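Local coordinates for protein lombricine kinase (Urechis caupo, PDB 3JPZ) that catalyses the reversible transfer of a phosphoryl group between ATP and lombricine, as a member of the ATP:guanido phosphotransferase (phosphagen kinase) family, at residues 45-50 / 73-78. Numbering follows the deposited sequence.
Sequences DKVIQP and KELFDA
Leu75 and Phe76 reach across to Ile48 and Val47, and these four buried side chains make up the whole junction between 45-50 and 73-78. No hydrogen bond spans it; the evidence for apolar packing is a set of carbon contacts burying 138 Å². On the far flank of 73-78, Lys73 NZ meets Asp77 OD2 at 2.7 Å, a salt bridge within one helical turn on the syn side of the carboxylate, whose OD1 is held by Arg263. Leu75 points toward 45-50, with CG anti to the backbone N (chi1 180°), and this extension carries CD2 to within 3.3 Å of Ile48 CG2. That separation is shorter than usual van der Waals contact, which suggests tight packing, though the exact value is doubtful; the two side chains cross at about a right angle. Val47 CG2 lies farther from Leu75 CD2, at 4.5 Å. Phe76 instead delivers the far end of its ring: CZ approaches Val47 CB obliquely at 4.0 Å, with Val47 CG1 nearly as close. The axes of 45-50 and 73-78 pass 11.7 Å apart at their closest and are inclined by 26°, so these turns of helices 44-53 and 73-83 run roughly parallel within the N-terminal domain. Helix 27-33 adds Tyr30 against Ile48 and Met29 against Leu75, while Tyr69 and Ser68 of helix 68-71 pack on Phe76.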
# COMPACT_ATOMS: atom_id res chain seq x y z
N ASP A 45 9.68 -6.15 -12.25
CA ASP A 45 9.63 -5.49 -10.95
C ASP A 45 8.22 -5.47 -10.40
O ASP A 45 8.02 -5.73 -9.23
CB ASP A 45 10.19 -4.08 -11.03
CG ASP A 45 11.66 -4.03 -10.73
OD1 ASP A 45 12.25 -5.12 -10.55
OD2 ASP A 45 12.23 -2.92 -10.66
N LYS A 46 7.25 -5.15 -11.25
CA LYS A 46 5.84 -5.17 -10.87
C LYS A 46 5.39 -6.55 -10.38
O LYS A 46 4.74 -6.67 -9.34
CB LYS A 46 4.96 -4.77 -12.06
CG LYS A 46 3.48 -4.84 -11.74
CD LYS A 46 3.09 -3.77 -10.75
CE LYS A 46 1.71 -4.00 -10.19
NZ LYS A 46 1.31 -2.88 -9.28
N VAL A 47 5.70 -7.61 -11.13
CA VAL A 47 5.16 -8.91 -10.78
C VAL A 47 5.84 -9.50 -9.56
O VAL A 47 5.29 -10.37 -8.90
CB VAL A 47 5.22 -9.90 -11.95
CG1 VAL A 47 4.53 -9.31 -13.17
CG2 VAL A 47 6.67 -10.29 -12.26
N ILE A 48 7.04 -9.02 -9.24
CA ILE A 48 7.76 -9.56 -8.08
C ILE A 48 7.72 -8.65 -6.86
O ILE A 48 8.23 -9.01 -5.80
CB ILE A 48 9.23 -9.87 -8.41
CG1 ILE A 48 10.01 -8.58 -8.65
CG2 ILE A 48 9.32 -10.80 -9.61
CD1 ILE A 48 11.49 -8.75 -8.58
N GLN A 49 7.12 -7.47 -7.00
CA GLN A 49 7.10 -6.51 -5.90
C GLN A 49 6.70 -7.13 -4.56
O GLN A 49 7.39 -6.94 -3.56
CB GLN A 49 6.19 -5.33 -6.20
CG GLN A 49 6.25 -4.25 -5.12
CD GLN A 49 7.63 -3.64 -4.98
OE1 GLN A 49 8.15 -3.04 -5.92
NE2 GLN A 49 8.24 -3.80 -3.81
N PRO A 50 5.57 -7.85 -4.52
CA PRO A 50 5.11 -8.44 -3.26
C PRO A 50 6.18 -9.31 -2.60
O PRO A 50 6.29 -9.35 -1.37
CB PRO A 50 3.92 -9.31 -3.68
CG PRO A 50 3.44 -8.69 -4.95
CD PRO A 50 4.66 -8.16 -5.64
N LYS A 73 7.52 -15.64 -18.41
CA LYS A 73 7.18 -17.06 -18.38
C LYS A 73 8.09 -17.88 -17.48
O LYS A 73 7.62 -18.73 -16.73
CB LYS A 73 7.22 -17.63 -19.80
CG LYS A 73 6.75 -19.07 -19.90
CD LYS A 73 6.54 -19.48 -21.34
CE LYS A 73 5.44 -20.52 -21.46
NZ LYS A 73 5.57 -21.58 -20.43
N GLU A 74 9.39 -17.63 -17.55
CA GLU A 74 10.34 -18.49 -16.85
C GLU A 74 10.25 -18.28 -15.34
O GLU A 74 10.63 -19.17 -14.57
CB GLU A 74 11.76 -18.24 -17.34
CG GLU A 74 12.51 -17.15 -16.60
CD GLU A 74 13.96 -17.10 -17.01
OE1 GLU A 74 14.66 -18.12 -16.85
OE2 GLU A 74 14.40 -16.04 -17.51
N LEU A 75 9.76 -17.12 -14.92
CA LEU A 75 9.59 -16.84 -13.51
C LEU A 75 8.28 -17.41 -13.00
O LEU A 75 8.23 -18.04 -11.93
CB LEU A 75 9.66 -15.33 -13.24
CG LEU A 75 9.48 -14.90 -11.79
CD1 LEU A 75 10.35 -15.74 -10.84
CD2 LEU A 75 9.79 -13.42 -11.64
N PHE A 76 7.21 -17.19 -13.75
CA PHE A 76 5.93 -17.76 -13.37
C PHE A 76 6.01 -19.27 -13.40
O PHE A 76 5.48 -19.93 -12.53
CB PHE A 76 4.82 -17.25 -14.28
CG PHE A 76 4.37 -15.87 -13.95
CD1 PHE A 76 3.27 -15.67 -13.12
CD2 PHE A 76 5.07 -14.78 -14.41
CE1 PHE A 76 2.88 -14.40 -12.81
CE2 PHE A 76 4.67 -13.51 -14.08
CZ PHE A 76 3.58 -13.32 -13.28
N ASP A 77 6.69 -19.82 -14.39
CA ASP A 77 6.72 -21.27 -14.53
C ASP A 77 7.43 -21.91 -13.34
O ASP A 77 6.99 -22.94 -12.83
CB ASP A 77 7.36 -21.68 -15.85
CG ASP A 77 6.39 -21.61 -17.01
OD1 ASP A 77 5.31 -21.02 -16.85
OD2 ASP A 77 6.72 -22.16 -18.08
N ALA A 78 8.50 -21.30 -12.87
CA ALA A 78 9.24 -21.86 -11.75
C ALA A 78 8.39 -21.79 -10.48
O ALA A 78 8.36 -22.72 -9.68
CB ALA A 78 10.55 -21.14 -11.56